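Glycosylation Associate Protein 2 (Streptococcus agalactiae serotype V, PDB 6OYC) probably works with its Gap partners in the accessory Sec system, assisting glycosylation and secretion of a bacterial surface protein. Local coordinates at residues B[73-78]-B[95-100]; B[104-109]-B[288-293]; B[151-154]-B[158-161]. One frame throughout, in Å; residues are numbered along the deposited sequence.

Interaction 1 of 3, residues B[73-78]-B[95-100]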
ATOM      1  N   GLU B  73      -7.417  -6.539  33.820  1.00 35.27           N
ATOM      2  CA  GLU B  73      -6.028  -6.918  33.555  1.00 38.34           C
ATOM      3  C   GLU B  73      -5.676  -6.970  32.063  1.00 37.02           C
ATOM      4  O   GLU B  73      -4.500  -6.793  31.721  1.00 36.42           O
ATOM      5  CB  GLU B  73      -5.729  -8.260  34.204  1.00 39.28           C
ATOM      6  CG  GLU B  73      -5.915  -8.241  35.715  1.00 48.80           C
ATOM      7  CD  GLU B  73      -7.321  -8.640  36.142  1.00 54.18           C
ATOM      8  OE1 GLU B  73      -7.499  -8.940  37.344  1.00 57.52           O
ATOM      9  OE2 GLU B  73      -8.244  -8.652  35.284  1.00 49.58           O
ATOM     10  N   LEU B  74      -6.657  -7.169  31.172  1.00 32.60           N
ATOM     11  CA  LEU B  74      -6.381  -7.179  29.733  1.00 34.15           C
ATOM     12  C   LEU B  74      -5.550  -5.974  29.309  1.00 35.38           C
ATOM     13  O   LEU B  74      -4.670  -6.086  28.441  1.00 34.06           O
ATOM     14  CB  LEU B  74      -7.693  -7.230  28.940  1.00 31.59           C
ATOM     15  CG  LEU B  74      -7.640  -7.142  27.414  1.00 33.23           C
ATOM     16  CD1 LEU B  74      -7.107  -8.427  26.800  1.00 30.20           C
ATOM     17  CD2 LEU B  74      -9.019  -6.803  26.841  1.00 32.76           C
ATOM     18  N   SER B  75      -5.788  -4.817  29.933  1.00 32.50           N
ATOM     19  CA  SER B  75      -5.045  -3.615  29.567  1.00 32.76           C
ATOM     20  C   SER B  75      -3.541  -3.788  29.754  1.00 34.57           C
ATOM     21  O   SER B  75      -2.746  -3.164  29.036  1.00 33.85           O
ATOM     22  CB  SER B  75      -5.532  -2.434  30.399  1.00 34.78           C
ATOM     23  OG  SER B  75      -6.877  -2.139  30.109  1.00 35.17           O
ATOM     24  N   SER B  76      -3.125  -4.611  30.719  1.00 29.78           N
ATOM     25  CA  SER B  76      -1.693  -4.784  30.910  1.00 32.68           C
ATOM     26  C   SER B  76      -1.014  -5.539  29.763  1.00 35.90           C
ATOM     27  O   SER B  76       0.220  -5.589  29.734  1.00 34.81           O
ATOM     28  CB  SER B  76      -1.420  -5.494  32.236  1.00 30.05           C
ATOM     29  OG  SER B  76      -1.884  -6.827  32.216  1.00 34.65           O
ATOM     30  N   LEU B  77      -1.766  -6.115  28.815  1.00 31.73           N
ATOM     31  CA  LEU B  77      -1.119  -6.720  27.656  1.00 34.86           C
ATOM     32  C   LEU B  77      -0.780  -5.698  26.583  1.00 34.27           C
ATOM     33  O   LEU B  77      -0.163  -6.056  25.580  1.00 32.73           O
ATOM     34  CB  LEU B  77      -1.994  -7.831  27.071  1.00 30.34           C
ATOM     35  CG  LEU B  77      -2.247  -8.971  28.066  1.00 34.35           C
ATOM     36  CD1 LEU B  77      -3.092 -10.074  27.446  1.00 32.37           C
ATOM     37  CD2 LEU B  77      -0.931  -9.534  28.608  1.00 30.97           C
ATOM     38  N   SER B  78      -1.137  -4.434  26.798  1.00 33.04           N
ATOM     39  CA  SER B  78      -0.959  -3.415  25.776  1.00 30.34           C
ATOM     40  C   SER B  78       0.507  -3.192  25.429  1.00 34.63           C
ATOM     41  O   SER B  78       0.828  -2.911  24.269  1.00 36.70           O
ATOM     42  CB  SER B  78      -1.597  -2.114  26.259  1.00 32.61           C
ATOM     43  OG  SER B  78      -1.247  -1.041  25.420  1.00 40.44           O
ATOM     44  N   THR B  95     -17.504  -4.212  25.135  1.00 42.25           N
ATOM     45  CA  THR B  95     -17.786  -3.013  25.916  1.00 42.94           C
ATOM     46  C   THR B  95     -16.659  -2.789  26.924  1.00 44.57           C
ATOM     47  O   THR B  95     -15.698  -3.560  27.004  1.00 43.08           O
ATOM     48  CB  THR B  95     -19.128  -3.118  26.646  1.00 37.71           C
ATOM     49  OG1 THR B  95     -19.022  -4.120  27.657  1.00 42.98           O
ATOM     50  CG2 THR B  95     -20.257  -3.504  25.706  1.00 34.43           C
ATOM     51  N   GLY B  96     -16.785  -1.715  27.699  1.00 44.01           N
ATOM     52  CA  GLY B  96     -15.870  -1.421  28.784  1.00 39.49           C
ATOM     53  C   GLY B  96     -14.430  -1.292  28.321  1.00 41.77           C
ATOM     54  O   GLY B  96     -14.134  -0.828  27.218  1.00 40.92           O
ATOM     55  N   ILE B  97     -13.512  -1.713  29.192  1.00 40.45           N
ATOM     56  CA  ILE B  97     -12.098  -1.606  28.875  1.00 44.20           C
ATOM     57  C   ILE B  97     -11.689  -2.614  27.811  1.00 42.93           C
ATOM     58  O   ILE B  97     -10.677  -2.404  27.128  1.00 41.64           O
ATOM     59  CB  ILE B  97     -11.247  -1.785  30.141  1.00 42.73           C
ATOM     60  CG1 ILE B  97     -11.640  -3.086  30.845  1.00 39.68           C
ATOM     61  CG2 ILE B  97     -11.405  -0.574  31.056  1.00 44.01           C
ATOM     62  CD1 ILE B  97     -10.736  -4.247  30.525  1.00 42.03           C
ATOM     63  N   THR B  98     -12.433  -3.717  27.678  1.00 39.89           N
ATOM     64  CA  THR B  98     -12.202  -4.632  26.570  1.00 40.25           C
ATOM     65  C   THR B  98     -12.291  -3.890  25.249  1.00 37.43           C
ATOM     66  O   THR B  98     -11.359  -3.938  24.434  1.00 36.14           O
ATOM     67  CB  THR B  98     -13.205  -5.794  26.605  1.00 41.90           C
ATOM     68  OG1 THR B  98     -13.038  -6.559  27.813  1.00 38.70           O
ATOM     69  CG2 THR B  98     -12.995  -6.699  25.391  1.00 39.53           C
ATOM     70  N   GLU B  99     -13.395  -3.168  25.029  1.00 39.74           N
ATOM     71  CA  GLU B  99     -13.532  -2.424  23.784  1.00 43.51           C
ATOM     72  C   GLU B  99     -12.440  -1.369  23.654  1.00 43.16           C
ATOM     73  O   GLU B  99     -11.918  -1.145  22.556  1.00 43.97           O
ATOM     74  CB  GLU B  99     -14.919  -1.790  23.683  1.00 48.83           C
ATOM     75  CG  GLU B  99     -14.970  -0.523  22.824  1.00 48.29           C
ATOM     76  CD  GLU B  99     -14.857  -0.811  21.327  1.00 66.50           C
ATOM     77  OE1 GLU B  99     -15.571  -1.713  20.822  1.00 69.34           O
ATOM     78  OE2 GLU B  99     -14.050  -0.132  20.645  1.00 72.22           O
ATOM     79  N   GLU B 100     -12.062  -0.722  24.761  1.00 40.48           N
ATOM     80  CA  GLU B 100     -10.992   0.271  24.678  1.00 42.75           C
ATOM     81  C   GLU B 100      -9.713  -0.374  24.184  1.00 39.35           C
ATOM     82  O   GLU B 100      -9.001   0.185  23.340  1.00 38.61           O
ATOM     83  CB  GLU B 100     -10.728   0.919  26.037  1.00 43.89           C
ATOM     84  CG  GLU B 100     -11.870   1.708  26.650  1.00 50.34           C
ATOM     85  CD  GLU B 100     -11.539   2.193  28.066  1.00 55.38           C
ATOM     86  OE1 GLU B 100     -12.464   2.233  28.918  1.00 56.12           O
ATOM     87  OE2 GLU B 100     -10.355   2.527  28.316  1.00 54.42           O
TER
HETATM   88  O   HOH W   1      -8.011  -1.075  27.868  1.00 42.90           O
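The backbones of Leu-74 and Thr-98 come within 7.1 Å of each other, CA to CA, and no direct hydrogen bond joins their two segments. The contact belongs to the N-terminal parallel sheet domain, whose strand order 2-1-3-4-5 is that of flavodoxin-like folds. Residues 73-78 sit in the connection between strands 62-65 and 86-89. The other segment, 95-100, opens helix 96-104, the helical part of the next beta-alpha-beta crossover.

Leu-74 carries the apolar part of the contact. Its CG lies anti to the backbone N (chi1 175°), and chi2 (73°) then turns the CD2 methyl to the helix backbone, 3.9 Å from Thr-98 CA. The Leu-74 and Thr-98 side chains cross at about a right angle. A branched aliphatic residue suits this buried place because it can also reach Phe-101 on the same helix. Thr-98 turns its OG1 beside its own backbone N, and that hydroxyl is bonded to the backbone N of Tyr-70, so a buried polar atom is satisfied while Leu-74 CD2 lies beside the Thr-98 CA and hydroxyl.

Nearer the surface, a water takes over from direct contact. It lies 2.7 Å from Ser-75 OG and donates to Ile-97 O at 3.1 Å. The short hydroxyl side chain of Ser-75 can hold the water that spans to this backbone carbonyl, and Ser-75 OG itself comes to 4.4 Å from Ile-97 CB.

Bonds within the loop probably help hold its helical shape, and Ser-76 and Leu-77 pack its other flank against helix 36-52. Glu-73 O receives two donors from one residue: Ser-76 N at 2.8 Å and, in the plane of the carbonyl, Ser-76 OG at 2.7 Å.

Interaction 2 of 3, residues B[104-109]-B[288-293]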
ATOM      1  N   SER B 104      -7.722   0.578  20.744  1.00 36.12           N
ATOM      2  CA  SER B 104      -6.366   1.102  20.722  1.00 37.27           C
ATOM      3  C   SER B 104      -5.437   0.210  19.912  1.00 36.88           C
ATOM      4  O   SER B 104      -4.401   0.685  19.432  1.00 35.24           O
ATOM      5  CB  SER B 104      -5.827   1.271  22.142  1.00 35.60           C
ATOM      6  OG  SER B 104      -5.440   0.026  22.677  1.00 40.19           O
ATOM      7  N   LYS B 105      -5.786  -1.063  19.737  1.00 34.65           N
ATOM      8  CA  LYS B 105      -4.940  -1.985  18.997  1.00 34.20           C
ATOM      9  C   LYS B 105      -5.490  -2.301  17.612  1.00 36.64           C
ATOM     10  O   LYS B 105      -4.990  -3.228  16.959  1.00 35.53           O
ATOM     11  CB  LYS B 105      -4.748  -3.276  19.790  1.00 34.91           C
ATOM     12  CG  LYS B 105      -4.120  -3.073  21.152  1.00 34.76           C
ATOM     13  CD  LYS B 105      -2.776  -2.386  21.034  1.00 34.79           C
ATOM     14  CE  LYS B 105      -1.970  -2.548  22.307  1.00 34.48           C
ATOM     15  NZ  LYS B 105      -0.686  -1.821  22.211  1.00 35.66           N
ATOM     16  N   MET B 106      -6.492  -1.548  17.155  1.00 32.18           N
ATOM     17  CA  MET B 106      -7.184  -1.810  15.893  1.00 38.53           C
ATOM     18  C   MET B 106      -7.448  -3.300  15.704  1.00 34.59           C
ATOM     19  O   MET B 106      -7.151  -3.866  14.658  1.00 34.46           O
ATOM     20  CB  MET B 106      -6.399  -1.263  14.695  1.00 32.19           C
ATOM     21  CG  MET B 106      -6.018   0.207  14.829  1.00 38.42           C
ATOM     22  SD  MET B 106      -7.469   1.292  14.904  1.00 41.76           S
ATOM     23  CE  MET B 106      -7.876   1.438  13.167  1.00 37.13           C
ATOM     24  N   ALA B 107      -7.988  -3.940  16.743  1.00 32.39           N
ATOM     25  CA  ALA B 107      -8.145  -5.385  16.724  1.00 33.88           C
ATOM     26  C   ALA B 107      -8.851  -5.833  15.451  1.00 36.44           C
ATOM     27  O   ALA B 107      -9.848  -5.238  15.039  1.00 36.20           O
ATOM     28  CB  ALA B 107      -8.932  -5.853  17.941  1.00 29.14           C
ATOM     29  N   GLN B 108      -8.303  -6.868  14.820  1.00 30.77           N
ATOM     30  CA  GLN B 108      -8.933  -7.491  13.664  1.00 34.55           C
ATOM     31  C   GLN B 108     -10.011  -8.458  14.130  1.00 36.49           C
ATOM     32  O   GLN B 108      -9.854  -9.162  15.133  1.00 37.52           O
ATOM     33  CB  GLN B 108      -7.895  -8.235  12.806  1.00 33.99           C
ATOM     34  CG  GLN B 108      -6.668  -7.395  12.410  1.00 31.79           C
ATOM     35  CD  GLN B 108      -6.027  -7.865  11.108  1.00 35.71           C
ATOM     36  OE1 GLN B 108      -6.730  -8.198  10.159  1.00 38.37           O
ATOM     37  NE2 GLN B 108      -4.687  -7.890  11.059  1.00 32.77           N
ATOM     38  N   ARG B 109     -11.115  -8.485  13.403  1.00 37.77           N
ATOM     39  CA  ARG B 109     -12.236  -9.341  13.745  1.00 36.76           C
ATOM     40  C   ARG B 109     -12.186 -10.584  12.869  1.00 39.58           C
ATOM     41  O   ARG B 109     -12.014 -10.481  11.653  1.00 44.69           O
ATOM     42  CB  ARG B 109     -13.556  -8.593  13.564  1.00 39.65           C
ATOM     43  CG  ARG B 109     -13.650  -7.332  14.409  1.00 37.67           C
ATOM     44  CD  ARG B 109     -13.776  -7.672  15.889  1.00 42.68           C
ATOM     45  NE  ARG B 109     -14.282  -6.542  16.670  1.00 51.36           N
ATOM     46  CZ  ARG B 109     -15.480  -6.502  17.255  1.00 45.34           C
ATOM     47  NH1 ARG B 109     -16.313  -7.531  17.167  1.00 40.28           N
ATOM     48  NH2 ARG B 109     -15.839  -5.430  17.951  1.00 58.39           N
ATOM     49  N   PHE B 288      -2.771   2.606   8.252  1.00 36.95           N
ATOM     50  CA  PHE B 288      -3.174   3.569   9.272  1.00 37.58           C
ATOM     51  C   PHE B 288      -2.863   3.044  10.668  1.00 35.92           C
ATOM     52  O   PHE B 288      -3.247   1.921  11.006  1.00 36.13           O
ATOM     53  CB  PHE B 288      -4.665   3.897   9.138  1.00 40.23           C
ATOM     54  CG  PHE B 288      -5.251   4.638  10.317  1.00 38.73           C
ATOM     55  CD1 PHE B 288      -4.927   5.972  10.557  1.00 37.50           C
ATOM     56  CD2 PHE B 288      -6.161   4.010  11.157  1.00 39.15           C
ATOM     57  CE1 PHE B 288      -5.494   6.661  11.640  1.00 40.88           C
ATOM     58  CE2 PHE B 288      -6.736   4.691  12.230  1.00 45.27           C
ATOM     59  CZ  PHE B 288      -6.400   6.021  12.472  1.00 39.63           C
ATOM     60  N   ASP B 289      -2.179   3.861  11.465  1.00 37.43           N
ATOM     61  CA  ASP B 289      -1.855   3.551  12.864  1.00 41.18           C
ATOM     62  C   ASP B 289      -2.321   4.728  13.718  1.00 41.70           C
ATOM     63  O   ASP B 289      -1.736   5.828  13.613  1.00 40.85           O
ATOM     64  CB  ASP B 289      -0.353   3.305  13.041  1.00 36.86           C
ATOM     65  CG  ASP B 289       0.021   2.796  14.444  1.00 37.81           C
ATOM     66  OD1 ASP B 289      -0.815   2.822  15.373  1.00 38.35           O
ATOM     67  OD2 ASP B 289       1.178   2.366  14.624  1.00 37.69           O
ATOM     68  N   PRO B 290      -3.351   4.561  14.560  1.00 42.18           N
ATOM     69  CA  PRO B 290      -3.833   5.705  15.363  1.00 43.18           C
ATOM     70  C   PRO B 290      -2.914   6.078  16.511  1.00 41.26           C
ATOM     71  O   PRO B 290      -3.073   7.166  17.061  1.00 44.54           O
ATOM     72  CB  PRO B 290      -5.192   5.216  15.887  1.00 39.14           C
ATOM     73  CG  PRO B 290      -4.973   3.747  16.074  1.00 39.54           C
ATOM     74  CD  PRO B 290      -4.040   3.311  14.928  1.00 41.21           C
ATOM     75  N   VAL B 291      -1.991   5.204  16.912  1.00 40.73           N
ATOM     76  CA  VAL B 291      -1.000   5.479  17.955  1.00 44.16           C
ATOM     77  C   VAL B 291      -1.678   5.963  19.240  1.00 44.80           C
ATOM     78  O   VAL B 291      -2.437   5.206  19.856  1.00 42.21           O
ATOM     79  CB  VAL B 291       0.070   6.455  17.432  1.00 46.59           C
ATOM     80  CG1 VAL B 291       1.315   6.501  18.375  1.00 40.74           C
ATOM     81  CG2 VAL B 291       0.494   6.011  16.029  1.00 42.40           C
ATOM     82  N   ASP B 292      -1.407   7.196  19.682  1.00 44.46           N
ATOM     83  CA  ASP B 292      -1.959   7.675  20.953  1.00 45.53           C
ATOM     84  C   ASP B 292      -3.276   8.419  20.787  1.00 47.26           C
ATOM     85  O   ASP B 292      -3.791   8.961  21.767  1.00 50.30           O
ATOM     86  CB  ASP B 292      -0.953   8.569  21.706  1.00 44.44           C
ATOM     87  CG  ASP B 292      -0.474   9.768  20.884  1.00 50.02           C
ATOM     88  OD1 ASP B 292      -1.227  10.277  20.019  1.00 48.99           O
ATOM     89  OD2 ASP B 292       0.673  10.207  21.113  1.00 51.20           O
ATOM     90  N   PHE B 293      -3.825   8.461  19.575  1.00 47.35           N
ATOM     91  CA  PHE B 293      -5.143   9.028  19.299  1.00 48.45           C
ATOM     92  C   PHE B 293      -5.202  10.522  19.599  1.00 52.43           C
ATOM     93  O   PHE B 293      -6.290  11.086  19.773  1.00 54.36           O
ATOM     94  CB  PHE B 293      -6.244   8.301  20.078  1.00 46.00           C
ATOM     95  CG  PHE B 293      -6.492   6.874  19.638  1.00 41.76           C
ATOM     96  CD1 PHE B 293      -5.632   5.850  20.023  1.00 39.29           C
ATOM     97  CD2 PHE B 293      -7.625   6.549  18.899  1.00 38.02           C
ATOM     98  CE1 PHE B 293      -5.883   4.526  19.662  1.00 38.02           C
ATOM     99  CE2 PHE B 293      -7.883   5.223  18.532  1.00 40.36           C
ATOM    100  CZ  PHE B 293      -7.010   4.211  18.918  1.00 36.64           C
TER
HETATM  101  O   HOH W   2      -2.277   2.376  19.366  1.00 37.06           O
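Met-106 runs along Pro-290 and ends at the edge of Phe-288. Its CG rests 3.7 Å from Pro-290 CD, and SD lies equally close to Pro-290 CG, the two side chains sliding past each other in opposite directions. Bends at chi2 (-63°) and chi3 (-81°) then carry the terminal methyl to the Phe-288 ring, Met-106 CE to Phe-288 CE2 3.6 Å, near the ring plane. An unbranched, pliable residue suits a path with two such turns.

Met-106 is the C-prime residue, with positive phi, of the Schellman motif that ends helix 96-104, and its side chain points across to the other segment. The contact thereby sets the end of that helix, in the parallel sheet domain, against the exit of strand 283-289 in the mixed sheet of the alpha/beta-hydrolase-like domain.

Phe-293 meets Ser-104 obliquely: its CE1 is 3.6 Å from Ser-104 CA, a backbone approach that a small serine permits. A type II' turn from Pro-290 brings the Phe-293 ring back over Pro-290 CB, while Phe-357 of helix 341-358 touches both Met-106 and Phe-293. Between the backbones a water donates to Ser-104 O at 2.7 Å and to Val-291 O at 2.9 Å.

Interaction 3 of 3, residues B[151-154]-B[158-161]; sequences NYQG and LELE
Asn-151 and Glu-159 form the antiparallel hydrogen-bonded pair of a beta hairpin made by strands 149-153 and 157-165, near the protein surface. Asn-151 N donates a hydrogen bond to Glu-159 O at 3.0 Å, almost straight at 170°. In return Glu-159 N reaches Asn-151 O at 2.8 Å, a shorter but more bent bond (152°). The same Asn-151 O also receives a CA-H...O contact from Leu-158 CA, 3.6 Å away. On the other side, the backbones of Leu-158 and Leu-160 are bonded to Leu-254 and Val-252, so strand 157-165 is held between two neighbours.

The side chains of Asn-151 and Glu-159 lie side by side, pointing the same way. Glu-159 OE1 stays 3.6 Å from Gln-153 NE2, too far to count as a bond, and OE2 has a long, weak ion pair with Lys-253. Polar residues suit this face, which is partly open to solvent.

The Tyr-152 and Leu-158 side chains share the other face, with Ile-142 touching both. With chi1 at 165° and chi2 near +60°, Leu-158 holds a methyl over one face of the Tyr-152 ring in a CH-pi contact: Leu-158 CD1 lies 3.8 Å from the ring centroid.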
ATOM      1  N   ASN B 151      -1.998  -3.634 -30.287  1.00 37.01           N
ATOM      2  CA  ASN B 151      -1.537  -2.280 -29.982  1.00 40.10           C
ATOM      3  C   ASN B 151      -0.934  -2.238 -28.592  1.00 37.68           C
ATOM      4  O   ASN B 151      -1.542  -2.720 -27.635  1.00 43.02           O
ATOM      5  CB  ASN B 151      -2.670  -1.229 -29.984  1.00 40.90           C
ATOM      6  CG  ASN B 151      -3.345  -1.104 -31.314  1.00 50.91           C
ATOM      7  OD1 ASN B 151      -2.707  -1.220 -32.365  1.00 52.97           O
ATOM      8  ND2 ASN B 151      -4.656  -0.857 -31.287  1.00 60.37           N
ATOM      9  N   TYR B 152       0.221  -1.606 -28.464  1.00 36.42           N
ATOM     10  CA  TYR B 152       0.755  -1.245 -27.162  1.00 37.84           C
ATOM     11  C   TYR B 152       0.468   0.229 -26.944  1.00 43.18           C
ATOM     12  O   TYR B 152       0.877   1.064 -27.758  1.00 42.19           O
ATOM     13  CB  TYR B 152       2.244  -1.541 -27.067  1.00 33.85           C
ATOM     14  CG  TYR B 152       2.488  -3.018 -27.008  1.00 40.20           C
ATOM     15  CD1 TYR B 152       2.518  -3.783 -28.183  1.00 38.86           C
ATOM     16  CD2 TYR B 152       2.649  -3.668 -25.789  1.00 35.44           C
ATOM     17  CE1 TYR B 152       2.723  -5.145 -28.153  1.00 37.75           C
ATOM     18  CE2 TYR B 152       2.864  -5.040 -25.742  1.00 37.18           C
ATOM     19  CZ  TYR B 152       2.894  -5.780 -26.930  1.00 41.21           C
ATOM     20  OH  TYR B 152       3.097  -7.153 -26.902  1.00 37.78           O
ATOM     21  N   GLN B 153      -0.298   0.532 -25.890  1.00 40.56           N
ATOM     22  CA  GLN B 153      -0.568   1.908 -25.474  1.00 41.02           C
ATOM     23  C   GLN B 153       0.514   2.280 -24.471  1.00 40.41           C
ATOM     24  O   GLN B 153       0.351   2.181 -23.256  1.00 35.25           O
ATOM     25  CB  GLN B 153      -1.965   2.040 -24.880  1.00 41.63           C
ATOM     26  CG  GLN B 153      -3.102   1.817 -25.873  1.00 48.37           C
ATOM     27  CD  GLN B 153      -3.088   2.845 -27.000  1.00 59.98           C
ATOM     28  OE1 GLN B 153      -2.601   3.970 -26.825  1.00 60.44           O
ATOM     29  NE2 GLN B 153      -3.625   2.466 -28.160  1.00 57.61           N
ATOM     30  N   GLY B 154       1.653   2.688 -25.005  1.00 40.78           N
ATOM     31  CA  GLY B 154       2.758   2.955 -24.134  1.00 42.99           C
ATOM     32  C   GLY B 154       3.296   1.690 -23.484  1.00 48.01           C
ATOM     33  O   GLY B 154       3.095   0.552 -23.943  1.00 45.32           O
ATOM     34  N   LEU B 158      -1.458  -3.431 -23.157  1.00 34.25           N
ATOM     35  CA  LEU B 158      -1.520  -4.184 -24.395  1.00 35.07           C
ATOM     36  C   LEU B 158      -2.982  -4.401 -24.754  1.00 39.11           C
ATOM     37  O   LEU B 158      -3.794  -4.793 -23.903  1.00 35.44           O
ATOM     38  CB  LEU B 158      -0.794  -5.527 -24.280  1.00 30.89           C
ATOM     39  CG  LEU B 158      -1.087  -6.562 -25.366  1.00 35.03           C
ATOM     40  CD1 LEU B 158      -0.768  -6.034 -26.760  1.00 34.35           C
ATOM     41  CD2 LEU B 158      -0.308  -7.858 -25.084  1.00 34.10           C
ATOM     42  N   GLU B 159      -3.305  -4.145 -26.014  1.00 37.84           N
ATOM     43  CA  GLU B 159      -4.666  -4.160 -26.519  1.00 36.42           C
ATOM     44  C   GLU B 159      -4.744  -5.189 -27.639  1.00 37.38           C
ATOM     45  O   GLU B 159      -4.006  -5.091 -28.628  1.00 34.71           O
ATOM     46  CB  GLU B 159      -5.049  -2.767 -27.018  1.00 41.35           C
ATOM     47  CG  GLU B 159      -6.520  -2.501 -27.148  1.00 51.95           C
ATOM     48  CD  GLU B 159      -6.789  -1.073 -27.569  1.00 61.19           C
ATOM     49  OE1 GLU B 159      -5.805  -0.317 -27.769  1.00 61.48           O
ATOM     50  OE2 GLU B 159      -7.977  -0.715 -27.704  1.00 60.06           O
ATOM     51  N   LEU B 160      -5.627  -6.170 -27.478  1.00 35.53           N
ATOM     52  CA  LEU B 160      -5.859  -7.211 -28.464  1.00 33.42           C
ATOM     53  C   LEU B 160      -7.309  -7.152 -28.901  1.00 36.17           C
ATOM     54  O   LEU B 160      -8.209  -7.086 -28.059  1.00 34.94           O
ATOM     55  CB  LEU B 160      -5.542  -8.590 -27.896  1.00 32.10           C
ATOM     56  CG  LEU B 160      -4.117  -8.652 -27.354  1.00 39.99           C
ATOM     57  CD1 LEU B 160      -3.988  -9.608 -26.177  1.00 37.57           C
ATOM     58  CD2 LEU B 160      -3.185  -9.040 -28.486  1.00 37.15           C
ATOM     59  N   GLU B 161      -7.533  -7.192 -30.214  1.00 36.37           N
ATOM     60  CA  GLU B 161      -8.887  -7.145 -30.749  1.00 39.87           C
ATOM     61  C   GLU B 161      -9.054  -8.145 -31.885  1.00 37.75           C
ATOM     62  O   GLU B 161      -8.216  -8.200 -32.791  1.00 37.39           O
ATOM     63  CB  GLU B 161      -9.220  -5.731 -31.231  1.00 41.82           C
ATOM     64  CG  GLU B 161     -10.598  -5.598 -31.835  1.00 46.91           C
ATOM     65  CD  GLU B 161     -10.957  -4.152 -32.125  1.00 56.22           C
ATOM     66  OE1 GLU B 161     -10.056  -3.280 -32.063  1.00 58.03           O
ATOM     67  OE2 GLU B 161     -12.146  -3.890 -32.404  1.00 61.89           O
TER

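In the fold
From the N terminus, interaction 1 comes first, closing a short loop through strand 86-89 within the parallel sheet domain. Helix 96-104 then leads directly to interaction 2, which begins only after interaction 1 has closed; the two touch where Lys-105 NZ probably bonds to Ser-78 O. Interaction 2 closes a far longer loop of 178 intervening residues, rich in strand, and ties the parallel sheet domain to the mixed-sheet domain. Nested in this loop is interaction 3, a local hairpin whose strands 149-153 and 157-165 pair in the six-stranded antiparallel sheet. It lies on the opposite side of the chain's centre, about 44 Å from interaction 2 and 55 Å from interaction 1, centre to centre.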